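Local coordinates for N-terminal acetyltransferase B complex subunit MDM20 (Candida albicans, PDB 5K04), which serves as the non-catalytic subunit of the NatB N-terminal acetyltransferase complex, probably as an all-helical scaffold for the catalytic subunit, at residues V608-N611 / L612-L616; L616-N619 / L620-T624; E632-S635 / L636-L640; E671-K674 / I675-L679; M688-L691 / V692-V695. All coordinates share one frame; numbering follows the deposited sequence.

From the N terminus, interactions 1 and 2 follow one another along helix 608-625 and share Leu616. Interaction 3 lies on helix 630-643, which turns back obliquely beside it; interaction 4 lies on helix 661-682, and interaction 5 on the antiparallel helix 686-695. Each contact joins residues about one helical turn apart, so none closes a long loop, and apart from the shared residue they come in series without nesting or crossing. The two hairpins are tied laterally: Leu616 and Leu620 meet Phe672 and Val676, Tyr637 and Leu640 meet Leu691, and Met688 of interaction 5 reaches Leu620 and Thr624. The five contacts lie on four helices that pack together through apolar side chains.

Interaction 1: V608-N611 / L612-L616; sequences VFDN and LLYKL
Asp610 and Tyr614, one helical turn apart, extend side by side in the same direction, with the carboxylate plane turned 45° from the ring. They do not bond directly; a water spans their ends, donating to Asp610 OD1 at 3.1 Å and lying 2.9 Å from Tyr614 OH. The ring starts close to the backbone because Tyr614 CG stands opposite its own carbonyl carbon (chi1 -70°), which brings CD2 within 3.0 Å of Asp610 O. That same oxygen accepts Tyr614 N at 3.1 Å. Leu613 fits in beside both groups: its CD2 lies 4.0 Å from Asp610 OD1 and also above one face of the Tyr614 ring, displaced toward the rim. Round the helix, Phe609 and Leu612 meet more loosely, with CD1 of the phenylalanine 4.5 Å from CD2 of the leucine and the methyl set obliquely to the ring. Regular i to i+4 backbone bonds run beneath, among them Leu613 N to Phe609 O at 2.8 Å. Ser607, in the N-cap position just ahead of the helix, takes the N-H of Asp610 on its OG, and an acidic side chain this near the helix start would be expected to suit the helix dipole. Leu613 and Leu616 lean on Phe672 of helix 661-682, Tyr614 packs on helix 571-584, and Lys615 makes a cation-pi contact with Tyr639. The arrangement is that of the opening turns of an amphipathic helix in an all-helical array, its apolar side set against neighbouring helices and Asn611 and Lys615 turned to the surface.

Interaction 2: L616-N619 / L620-T624; sequences LYFN and LLKIT
Phe618 and Lys622 lie alongside each other, pointing the same way, and form the main side-chain contact of this i to i+4 turn. The methylenes of the lysine do the touching: CG sits over one face of the ring, while CD approaches Phe618 CZ and Phe618 CE2, each at 3.5 Å. Phe618 reaches this position because its CG is trans to the backbone nitrogen (chi1 176°), and the lysine's chi1 (-109°), well away from a staggered value, swings CG and CD across to the ring; the bend at chi3 comes only beyond the contact. At the edge of the same ring, in its plane, is Asn619 OD1. The other end of that amide is fixed from outside, since Asn619 ND2 is hydrogen-bonded to Leu636 O of helix 630-643. Apolar chains cover the carbonyls of the preceding turn: Leu621 CG comes to 3.2 Å from Tyr617 O, and Ile623 CD1 to 3.3 Å from Asn619 O. The backbone is a regular helix, with Lys622 N bonded to Phe618 O at 3.0 Å. Further along, Leu620 O is gripped twice by Thr624, through OG1 at 2.8 Å and N at 3.2 Å, the two donors arriving from opposite faces of the carbonyl plane; the hydroxyl is thereby satisfied within the helix despite its burial. Neighbouring helices surround this part of helix 608-625. Phe618 packs on Leu594 and Phe597 of helix 591-601, Tyr617 meets the Phe672 ring edge-to-face, Leu620 touches Val676 of helix 661-682, Ile623 lies against Leu636 and Tyr637 of helix 630-643, and Leu620 and Thr624 adjoin Met688 of helix 686-695.

Interaction 3: E632-S635 / L636-L640; sequences ETQS and LYNYL
The Tyr637 ring is approached at its edge by the Gln634 amide: OE1 stands near the ring plane, 3.9 Å from Tyr637 CD2, with the amide plane turned 64° from the ring. The backbone oxygen of Thr633 comes to the ring only obliquely. Gln634 folds back at chi2 (-61°) to bring its amide alongside the tyrosine. The same Gln634 OE1 also comes near the Asn638 amide, 4.2 Å from Asn638 OD1, with the two amide planes 84° apart. Asn638 CG sits close to Gln634 O, at 3.2 Å, whereas the firm bond to that oxygen comes from Asn638 N at 2.8 Å. Next in sequence after the glutamine, Ser635 OG donates to Glu632 O at 2.8 Å, an oxygen that also accepts Leu636 N at 3.1 Å, so one carbonyl holds two donors. The polar side of helix 630-643, with Gln634, Ser635 and Asn638, is turned to the surface. The apolar side faces inward: Leu636 and Tyr637 pack on Ile623 of helix 608-625, and Tyr637 and Leu640 lie against Leu691 of helix 686-695.

Interaction 4: E671-K674 / I675-L679; sequences EFIK and IVKLL
Ile675 extends alongside Glu671, its CD1 4.0 Å from the CG methylene of the glutamate and its CG1 3.3 Å from Glu671 O. With CG1 opposite the carbonyl carbon (chi1 -67°), the isoleucine lies back over the preceding turn. The glutamate points the same way, and its carboxylate is held from outside by a salt bridge to Lys577 and hydrogen bonds from Tyr581 and Gln517. Val676 makes the other main contact. Its CG2 methyl sits over one face of the Phe672 ring, 4.0 Å from the centroid and 30° off the normal, in a CH-pi contact; the nearest ring atom is Phe672 CE1, at 3.5 Å from Val676 CG2. This is the buried middle of helix 661-682, which pairs antiparallel with helix 686-695 as a helical hairpin and also packs against helix 608-625. Lys674 meets the next segment mainly through its backbone and CB, its O accepting Leu678 N at 2.9 Å, and its side chain bends at chi2 toward the surface. The ammonium nitrogens, Lys674 NZ and Lys677 NZ, lie 5.5 Å apart, a spacing at which like charges would be expected to repel mildly. Lys677 stretches out fully, its CE resting 4.0 Å from Ile673 CG2.

Interaction 5: M688-L691 / V692-V695; sequences MNQL and VNLV
Val692 touches Met688 at the backbone: its N bonds to Met688 O at 2.8 Å, and its CG2 methyl covers the same oxygen. Asn693 follows, its N bonded to Asn689 O at 2.9 Å. The Asn693 amide folds back toward the preceding turn and meets the Gln690 side chain at about a right angle, ND2 standing 3.7 Å from Gln690 OE1 and the amide planes 69° apart, a polar contact too long for a hydrogen bond. Leu694 comes next, with N to Gln690 O at 2.8 Å. Its CG and CD2 both lie 3.8 Å from Gln690 NE2, so the glutamine, bent at chi2 (56°), reaches the asparagine through its oxygen and the leucine through its nitrogen. On the leucine's other contact, Leu694 CD1 is 4.3 Å from Leu691 CD2. Last, Val695 lays CG1 3.3 Å from Leu691 O, the acceptor of its own N-H, while its side chain meets Ile673 of helix 661-682. Asn689 and Asn693 face outward and Met688, Leu691 and Val695 inward, as in an amphipathic helix forming the second arm of a helical hairpin with helix 661-682.

Interaction 1: V608-N611 / L612-L616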
# COMPACT_ATOMS: atom_id res chain seq x y z
N VAL A 608 -16.37 0.78 -26.35
CA VAL A 608 -16.82 -0.04 -27.47
C VAL A 608 -15.73 -1.02 -27.88
O VAL A 608 -15.97 -2.22 -28.03
CB VAL A 608 -17.25 0.84 -28.66
CG1 VAL A 608 -17.79 -0.03 -29.77
CG2 VAL A 608 -18.32 1.85 -28.24
N PHE A 609 -14.49 -0.51 -28.02
CA PHE A 609 -13.43 -1.37 -28.51
C PHE A 609 -13.11 -2.49 -27.53
O PHE A 609 -12.92 -3.64 -27.94
CB PHE A 609 -12.16 -0.58 -28.82
CG PHE A 609 -11.04 -1.47 -29.27
CD1 PHE A 609 -11.13 -2.16 -30.48
CD2 PHE A 609 -9.91 -1.65 -28.49
CE1 PHE A 609 -10.12 -3.00 -30.90
CE2 PHE A 609 -8.88 -2.49 -28.91
CZ PHE A 609 -8.99 -3.17 -30.12
N ASP A 610 -13.02 -2.16 -26.24
CA ASP A 610 -12.72 -3.19 -25.25
C ASP A 610 -13.82 -4.24 -25.18
O ASP A 610 -13.52 -5.42 -24.97
CB ASP A 610 -12.49 -2.55 -23.87
CG ASP A 610 -11.02 -2.17 -23.65
OD1 ASP A 610 -10.14 -2.71 -24.36
OD2 ASP A 610 -10.74 -1.34 -22.76
N ASN A 611 -15.09 -3.85 -25.37
CA ASN A 611 -16.16 -4.85 -25.43
C ASN A 611 -15.96 -5.80 -26.61
O ASN A 611 -16.17 -7.01 -26.48
CB ASN A 611 -17.53 -4.17 -25.49
CG ASN A 611 -18.12 -3.92 -24.08
OD1 ASN A 611 -17.89 -4.69 -23.14
ND2 ASN A 611 -18.88 -2.84 -23.95
N LEU A 612 -15.52 -5.28 -27.76
CA LEU A 612 -15.23 -6.14 -28.91
C LEU A 612 -14.01 -7.01 -28.66
O LEU A 612 -14.02 -8.21 -28.96
CB LEU A 612 -15.04 -5.28 -30.15
CG LEU A 612 -14.51 -5.94 -31.42
CD1 LEU A 612 -15.55 -6.86 -32.02
CD2 LEU A 612 -14.10 -4.87 -32.43
N LEU A 613 -12.94 -6.43 -28.11
CA LEU A 613 -11.71 -7.16 -27.84
C LEU A 613 -11.98 -8.43 -27.03
O LEU A 613 -11.49 -9.51 -27.36
CB LEU A 613 -10.72 -6.26 -27.09
CG LEU A 613 -9.33 -6.86 -26.79
CD1 LEU A 613 -8.57 -7.18 -28.08
CD2 LEU A 613 -8.49 -5.98 -25.86
N TYR A 614 -12.76 -8.30 -25.95
CA TYR A 614 -12.93 -9.42 -25.04
C TYR A 614 -13.95 -10.42 -25.54
O TYR A 614 -13.88 -11.60 -25.20
CB TYR A 614 -13.25 -8.91 -23.63
CG TYR A 614 -12.01 -8.25 -23.05
CD1 TYR A 614 -10.86 -9.01 -22.79
CD2 TYR A 614 -11.96 -6.88 -22.83
CE1 TYR A 614 -9.70 -8.41 -22.32
CE2 TYR A 614 -10.80 -6.27 -22.35
CZ TYR A 614 -9.67 -7.04 -22.09
OH TYR A 614 -8.53 -6.43 -21.60
N LYS A 615 -14.89 -9.96 -26.38
CA LYS A 615 -15.71 -10.90 -27.14
C LYS A 615 -14.85 -11.68 -28.14
O LYS A 615 -14.96 -12.91 -28.24
CB LYS A 615 -16.84 -10.14 -27.84
CG LYS A 615 -17.80 -11.04 -28.61
CD LYS A 615 -19.03 -10.25 -29.07
CE LYS A 615 -19.94 -11.07 -29.99
NZ LYS A 615 -20.60 -12.22 -29.32
N LEU A 616 -13.98 -10.98 -28.88
CA LEU A 616 -13.02 -11.66 -29.74
C LEU A 616 -12.22 -12.69 -28.95
O LEU A 616 -12.13 -13.86 -29.35
CB LEU A 616 -12.09 -10.65 -30.41
CG LEU A 616 -12.71 -9.68 -31.45
CD1 LEU A 616 -11.66 -8.80 -32.11
CD2 LEU A 616 -13.52 -10.43 -32.51
O HOH W 1 -8.29 -3.54 -22.00

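Interaction 2: L616-N619 / L620-T624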
# COMPACT_ATOMS: atom_id res chain seq x y z
N LEU A 616 -13.98 -10.98 -28.88
CA LEU A 616 -13.02 -11.66 -29.74
C LEU A 616 -12.22 -12.69 -28.95
O LEU A 616 -12.13 -13.86 -29.35
CB LEU A 616 -12.09 -10.65 -30.41
CG LEU A 616 -12.71 -9.68 -31.45
CD1 LEU A 616 -11.66 -8.80 -32.11
CD2 LEU A 616 -13.52 -10.43 -32.51
N TYR A 617 -11.67 -12.28 -27.80
CA TYR A 617 -10.92 -13.22 -26.96
C TYR A 617 -11.78 -14.42 -26.59
O TYR A 617 -11.37 -15.58 -26.78
CB TYR A 617 -10.41 -12.53 -25.70
CG TYR A 617 -8.99 -11.97 -25.79
CD1 TYR A 617 -7.90 -12.80 -26.04
CD2 TYR A 617 -8.74 -10.63 -25.56
CE1 TYR A 617 -6.59 -12.29 -26.08
CE2 TYR A 617 -7.45 -10.11 -25.59
CZ TYR A 617 -6.38 -10.94 -25.86
OH TYR A 617 -5.12 -10.40 -25.91
N PHE A 618 -13.00 -14.18 -26.11
CA PHE A 618 -13.85 -15.27 -25.66
C PHE A 618 -14.10 -16.27 -26.78
O PHE A 618 -13.98 -17.49 -26.58
CB PHE A 618 -15.17 -14.70 -25.12
CG PHE A 618 -16.16 -15.77 -24.70
CD1 PHE A 618 -16.07 -16.38 -23.46
CD2 PHE A 618 -17.17 -16.18 -25.57
CE1 PHE A 618 -16.97 -17.37 -23.07
CE2 PHE A 618 -18.07 -17.16 -25.20
CZ PHE A 618 -17.98 -17.76 -23.93
N ASN A 619 -14.45 -15.78 -27.97
CA ASN A 619 -14.68 -16.67 -29.10
C ASN A 619 -13.42 -17.44 -29.47
O ASN A 619 -13.48 -18.61 -29.86
CB ASN A 619 -15.19 -15.87 -30.30
CG ASN A 619 -16.61 -15.36 -30.10
OD1 ASN A 619 -17.04 -15.13 -28.97
ND2 ASN A 619 -17.35 -15.23 -31.19
N LEU A 620 -12.26 -16.77 -29.34
CA LEU A 620 -10.99 -17.39 -29.72
C LEU A 620 -10.66 -18.54 -28.78
O LEU A 620 -10.22 -19.61 -29.23
CB LEU A 620 -9.88 -16.34 -29.70
CG LEU A 620 -8.46 -16.85 -29.95
CD1 LEU A 620 -8.35 -17.50 -31.33
CD2 LEU A 620 -7.43 -15.72 -29.78
N LEU A 621 -10.87 -18.34 -27.48
CA LEU A 621 -10.50 -19.35 -26.49
C LEU A 621 -11.48 -20.51 -26.51
O LEU A 621 -11.07 -21.67 -26.36
CB LEU A 621 -10.44 -18.70 -25.11
CG LEU A 621 -9.45 -17.52 -25.05
CD1 LEU A 621 -9.66 -16.70 -23.79
CD2 LEU A 621 -8.02 -18.03 -25.10
N LYS A 622 -12.77 -20.23 -26.70
CA LYS A 622 -13.79 -21.28 -26.76
C LYS A 622 -13.53 -22.23 -27.92
O LYS A 622 -13.67 -23.45 -27.78
CB LYS A 622 -15.18 -20.64 -26.87
CG LYS A 622 -16.04 -20.78 -25.61
CD LYS A 622 -17.52 -20.57 -25.89
CE LYS A 622 -18.34 -21.84 -25.73
NZ LYS A 622 -18.83 -22.05 -24.34
N ILE A 623 -13.12 -21.68 -29.06
CA ILE A 623 -12.88 -22.46 -30.27
C ILE A 623 -11.60 -23.29 -30.16
O ILE A 623 -11.52 -24.38 -30.72
CB ILE A 623 -12.83 -21.48 -31.45
CG1 ILE A 623 -14.23 -21.17 -31.95
CG2 ILE A 623 -11.95 -21.95 -32.54
CD1 ILE A 623 -14.22 -19.90 -32.75
N THR A 624 -10.60 -22.79 -29.44
CA THR A 624 -9.31 -23.48 -29.33
C THR A 624 -9.17 -24.32 -28.07
O THR A 624 -8.42 -25.30 -28.08
CB THR A 624 -8.17 -22.46 -29.35
OG1 THR A 624 -8.38 -21.48 -28.32
CG2 THR A 624 -8.13 -21.77 -30.72

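Interaction 3: E632-S635 / L636-L640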
# COMPACT_ATOMS: atom_id res chain seq x y z
N GLU A 632 -21.43 -24.73 -33.17
CA GLU A 632 -20.97 -23.74 -32.21
C GLU A 632 -19.63 -23.16 -32.63
O GLU A 632 -19.43 -21.94 -32.57
CB GLU A 632 -20.89 -24.38 -30.81
CG GLU A 632 -22.20 -25.01 -30.34
CD GLU A 632 -22.02 -25.93 -29.14
OE1 GLU A 632 -21.08 -26.75 -29.15
OE2 GLU A 632 -22.82 -25.82 -28.19
N THR A 633 -18.71 -24.03 -33.07
CA THR A 633 -17.41 -23.59 -33.59
C THR A 633 -17.58 -22.55 -34.69
O THR A 633 -16.92 -21.50 -34.70
CB THR A 633 -16.64 -24.81 -34.12
OG1 THR A 633 -16.54 -25.82 -33.10
CG2 THR A 633 -15.24 -24.42 -34.58
N GLN A 634 -18.47 -22.84 -35.64
CA GLN A 634 -18.63 -21.98 -36.81
C GLN A 634 -19.25 -20.64 -36.45
O GLN A 634 -18.86 -19.61 -37.00
CB GLN A 634 -19.45 -22.71 -37.88
CG GLN A 634 -18.65 -23.78 -38.59
CD GLN A 634 -17.44 -23.17 -39.31
OE1 GLN A 634 -17.58 -22.19 -40.04
NE2 GLN A 634 -16.27 -23.74 -39.08
N SER A 635 -20.20 -20.63 -35.51
CA SER A 635 -20.80 -19.35 -35.11
C SER A 635 -19.76 -18.45 -34.45
O SER A 635 -19.56 -17.31 -34.86
CB SER A 635 -22.00 -19.56 -34.19
OG SER A 635 -21.63 -20.30 -33.05
N LEU A 636 -19.09 -18.96 -33.41
CA LEU A 636 -18.04 -18.18 -32.76
C LEU A 636 -16.94 -17.78 -33.74
O LEU A 636 -16.41 -16.66 -33.67
CB LEU A 636 -17.46 -18.99 -31.60
CG LEU A 636 -18.51 -19.28 -30.53
CD1 LEU A 636 -18.01 -20.25 -29.48
CD2 LEU A 636 -18.97 -17.97 -29.89
N TYR A 637 -16.61 -18.66 -34.69
CA TYR A 637 -15.52 -18.34 -35.60
C TYR A 637 -15.94 -17.32 -36.65
O TYR A 637 -15.11 -16.49 -37.07
CB TYR A 637 -15.00 -19.62 -36.26
CG TYR A 637 -14.27 -19.37 -37.55
CD1 TYR A 637 -13.02 -18.76 -37.55
CD2 TYR A 637 -14.84 -19.71 -38.78
CE1 TYR A 637 -12.36 -18.51 -38.73
CE2 TYR A 637 -14.17 -19.46 -39.97
CZ TYR A 637 -12.93 -18.87 -39.93
OH TYR A 637 -12.22 -18.61 -41.08
N ASN A 638 -17.21 -17.36 -37.09
CA ASN A 638 -17.71 -16.39 -38.06
C ASN A 638 -17.60 -14.96 -37.51
O ASN A 638 -17.26 -14.03 -38.25
CB ASN A 638 -19.16 -16.69 -38.44
CG ASN A 638 -19.29 -17.75 -39.55
OD1 ASN A 638 -18.33 -18.10 -40.24
ND2 ASN A 638 -20.50 -18.25 -39.73
N TYR A 639 -17.88 -14.78 -36.21
CA TYR A 639 -17.77 -13.45 -35.64
C TYR A 639 -16.33 -12.94 -35.66
O TYR A 639 -16.09 -11.76 -35.94
CB TYR A 639 -18.34 -13.44 -34.22
CG TYR A 639 -18.50 -12.03 -33.67
CD1 TYR A 639 -17.46 -11.40 -32.98
CD2 TYR A 639 -19.70 -11.34 -33.82
CE1 TYR A 639 -17.62 -10.11 -32.48
CE2 TYR A 639 -19.87 -10.06 -33.33
CZ TYR A 639 -18.83 -9.44 -32.66
OH TYR A 639 -18.99 -8.17 -32.16
N LEU A 640 -15.37 -13.83 -35.39
CA LEU A 640 -13.95 -13.45 -35.53
C LEU A 640 -13.63 -13.10 -36.97
O LEU A 640 -12.91 -12.13 -37.24
CB LEU A 640 -13.05 -14.59 -35.04
CG LEU A 640 -13.02 -14.89 -33.53
CD1 LEU A 640 -12.70 -16.36 -33.27
CD2 LEU A 640 -11.99 -14.02 -32.82

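Interaction 4: E671-K674 / I675-L679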
# COMPACT_ATOMS: atom_id res chain seq x y z
N GLU A 671 -1.10 -7.68 -28.71
CA GLU A 671 -1.07 -8.83 -27.82
C GLU A 671 -2.08 -9.88 -28.26
O GLU A 671 -1.79 -11.08 -28.27
CB GLU A 671 -1.34 -8.36 -26.39
CG GLU A 671 -1.51 -9.46 -25.34
CD GLU A 671 -1.91 -8.91 -23.96
OE1 GLU A 671 -2.75 -7.98 -23.89
OE2 GLU A 671 -1.39 -9.42 -22.94
N PHE A 672 -3.28 -9.43 -28.65
CA PHE A 672 -4.31 -10.35 -29.11
C PHE A 672 -3.86 -11.12 -30.34
O PHE A 672 -4.14 -12.32 -30.48
CB PHE A 672 -5.60 -9.58 -29.39
CG PHE A 672 -6.65 -10.39 -30.11
CD1 PHE A 672 -6.69 -10.45 -31.51
CD2 PHE A 672 -7.61 -11.09 -29.39
CE1 PHE A 672 -7.65 -11.19 -32.17
CE2 PHE A 672 -8.58 -11.84 -30.05
CZ PHE A 672 -8.60 -11.89 -31.44
N ILE A 673 -3.15 -10.46 -31.26
CA ILE A 673 -2.68 -11.14 -32.47
C ILE A 673 -1.57 -12.12 -32.13
O ILE A 673 -1.49 -13.20 -32.71
CB ILE A 673 -2.23 -10.10 -33.51
CG1 ILE A 673 -3.43 -9.27 -33.95
CG2 ILE A 673 -1.61 -10.79 -34.72
CD1 ILE A 673 -3.02 -8.04 -34.68
N LYS A 674 -0.70 -11.75 -31.19
CA LYS A 674 0.32 -12.70 -30.74
C LYS A 674 -0.32 -13.96 -30.17
O LYS A 674 0.16 -15.07 -30.41
CB LYS A 674 1.23 -12.05 -29.69
CG LYS A 674 2.04 -10.85 -30.16
CD LYS A 674 3.04 -11.22 -31.23
CE LYS A 674 3.92 -10.03 -31.57
NZ LYS A 674 4.93 -10.38 -32.61
N ILE A 675 -1.42 -13.80 -29.42
CA ILE A 675 -2.11 -14.93 -28.83
C ILE A 675 -2.83 -15.75 -29.91
O ILE A 675 -2.85 -16.99 -29.86
CB ILE A 675 -3.07 -14.42 -27.73
CG1 ILE A 675 -2.25 -13.85 -26.57
CG2 ILE A 675 -4.02 -15.51 -27.23
CD1 ILE A 675 -3.10 -13.12 -25.54
N VAL A 676 -3.40 -15.08 -30.91
CA VAL A 676 -3.94 -15.79 -32.07
C VAL A 676 -2.88 -16.70 -32.68
O VAL A 676 -3.14 -17.87 -32.99
CB VAL A 676 -4.48 -14.79 -33.12
CG1 VAL A 676 -4.68 -15.47 -34.47
CG2 VAL A 676 -5.79 -14.15 -32.65
N LYS A 677 -1.66 -16.18 -32.84
CA LYS A 677 -0.60 -16.97 -33.45
C LYS A 677 -0.16 -18.11 -32.54
O LYS A 677 0.11 -19.22 -33.01
CB LYS A 677 0.59 -16.08 -33.82
CG LYS A 677 0.23 -15.08 -34.92
CD LYS A 677 1.36 -14.14 -35.27
CE LYS A 677 0.95 -13.29 -36.46
NZ LYS A 677 2.03 -12.34 -36.88
N LEU A 678 -0.10 -17.86 -31.23
CA LEU A 678 0.27 -18.91 -30.30
C LEU A 678 -0.73 -20.06 -30.36
O LEU A 678 -0.35 -21.24 -30.47
CB LEU A 678 0.37 -18.33 -28.89
CG LEU A 678 0.90 -19.16 -27.72
CD1 LEU A 678 1.34 -18.25 -26.61
CD2 LEU A 678 -0.17 -20.07 -27.19
N LEU A 679 -2.03 -19.74 -30.32
CA LEU A 679 -3.06 -20.77 -30.36
C LEU A 679 -3.10 -21.48 -31.71
O LEU A 679 -3.36 -22.69 -31.77
CB LEU A 679 -4.41 -20.16 -30.03
CG LEU A 679 -4.52 -19.74 -28.56
CD1 LEU A 679 -5.75 -18.90 -28.31
CD2 LEU A 679 -4.53 -20.99 -27.66

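Interaction 5: M688-L691 / V692-V695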
# COMPACT_ATOMS: atom_id res chain seq x y z
N MET A 688 -8.24 -21.43 -37.72
CA MET A 688 -7.18 -20.66 -37.08
C MET A 688 -6.16 -20.15 -38.10
O MET A 688 -5.69 -19.01 -38.01
CB MET A 688 -6.48 -21.48 -36.00
CG MET A 688 -7.35 -21.76 -34.79
SD MET A 688 -8.07 -20.30 -34.07
CE MET A 688 -6.56 -19.55 -33.58
N ASN A 689 -5.80 -20.99 -39.08
CA ASN A 689 -4.91 -20.54 -40.14
C ASN A 689 -5.52 -19.40 -40.93
O ASN A 689 -4.80 -18.53 -41.44
CB ASN A 689 -4.56 -21.69 -41.07
CG ASN A 689 -3.62 -22.69 -40.42
OD1 ASN A 689 -2.80 -22.32 -39.58
ND2 ASN A 689 -3.75 -23.96 -40.80
N GLN A 690 -6.85 -19.35 -41.03
CA GLN A 690 -7.49 -18.23 -41.70
C GLN A 690 -7.44 -16.97 -40.85
O GLN A 690 -7.28 -15.86 -41.38
CB GLN A 690 -8.93 -18.61 -42.07
CG GLN A 690 -9.72 -17.50 -42.75
CD GLN A 690 -9.06 -16.97 -44.00
OE1 GLN A 690 -8.21 -17.63 -44.61
NE2 GLN A 690 -9.44 -15.76 -44.40
N LEU A 691 -7.55 -17.11 -39.52
CA LEU A 691 -7.37 -15.94 -38.66
C LEU A 691 -5.94 -15.44 -38.71
O LEU A 691 -5.70 -14.23 -38.75
CB LEU A 691 -7.77 -16.27 -37.22
CG LEU A 691 -9.19 -16.77 -36.97
CD1 LEU A 691 -9.46 -16.94 -35.46
CD2 LEU A 691 -10.19 -15.84 -37.63
N VAL A 692 -4.96 -16.37 -38.73
CA VAL A 692 -3.57 -15.97 -38.93
C VAL A 692 -3.43 -15.21 -40.24
O VAL A 692 -2.72 -14.21 -40.33
CB VAL A 692 -2.64 -17.19 -38.86
CG1 VAL A 692 -1.23 -16.84 -39.33
CG2 VAL A 692 -2.60 -17.75 -37.45
N ASN A 693 -4.15 -15.67 -41.28
CA ASN A 693 -4.11 -14.99 -42.57
C ASN A 693 -4.76 -13.61 -42.49
O ASN A 693 -4.26 -12.65 -43.09
CB ASN A 693 -4.79 -15.83 -43.64
CG ASN A 693 -3.88 -16.93 -44.18
OD1 ASN A 693 -2.65 -16.82 -44.17
ND2 ASN A 693 -4.50 -18.02 -44.64
N LEU A 694 -5.88 -13.51 -41.77
CA LEU A 694 -6.61 -12.25 -41.70
C LEU A 694 -5.82 -11.16 -41.00
O LEU A 694 -5.95 -9.98 -41.35
CB LEU A 694 -7.94 -12.47 -40.99
CG LEU A 694 -9.08 -13.07 -41.80
CD1 LEU A 694 -10.34 -13.16 -40.96
CD2 LEU A 694 -9.32 -12.23 -43.03
N VAL A 695 -5.01 -11.53 -40.00
CA VAL A 695 -4.24 -10.53 -39.25
C VAL A 695 -2.99 -10.07 -39.98
O VAL A 695 -2.43 -9.04 -39.62
CB VAL A 695 -3.86 -11.05 -37.85
CG1 VAL A 695 -5.11 -11.51 -37.07
CG2 VAL A 695 -2.84 -12.16 -37.95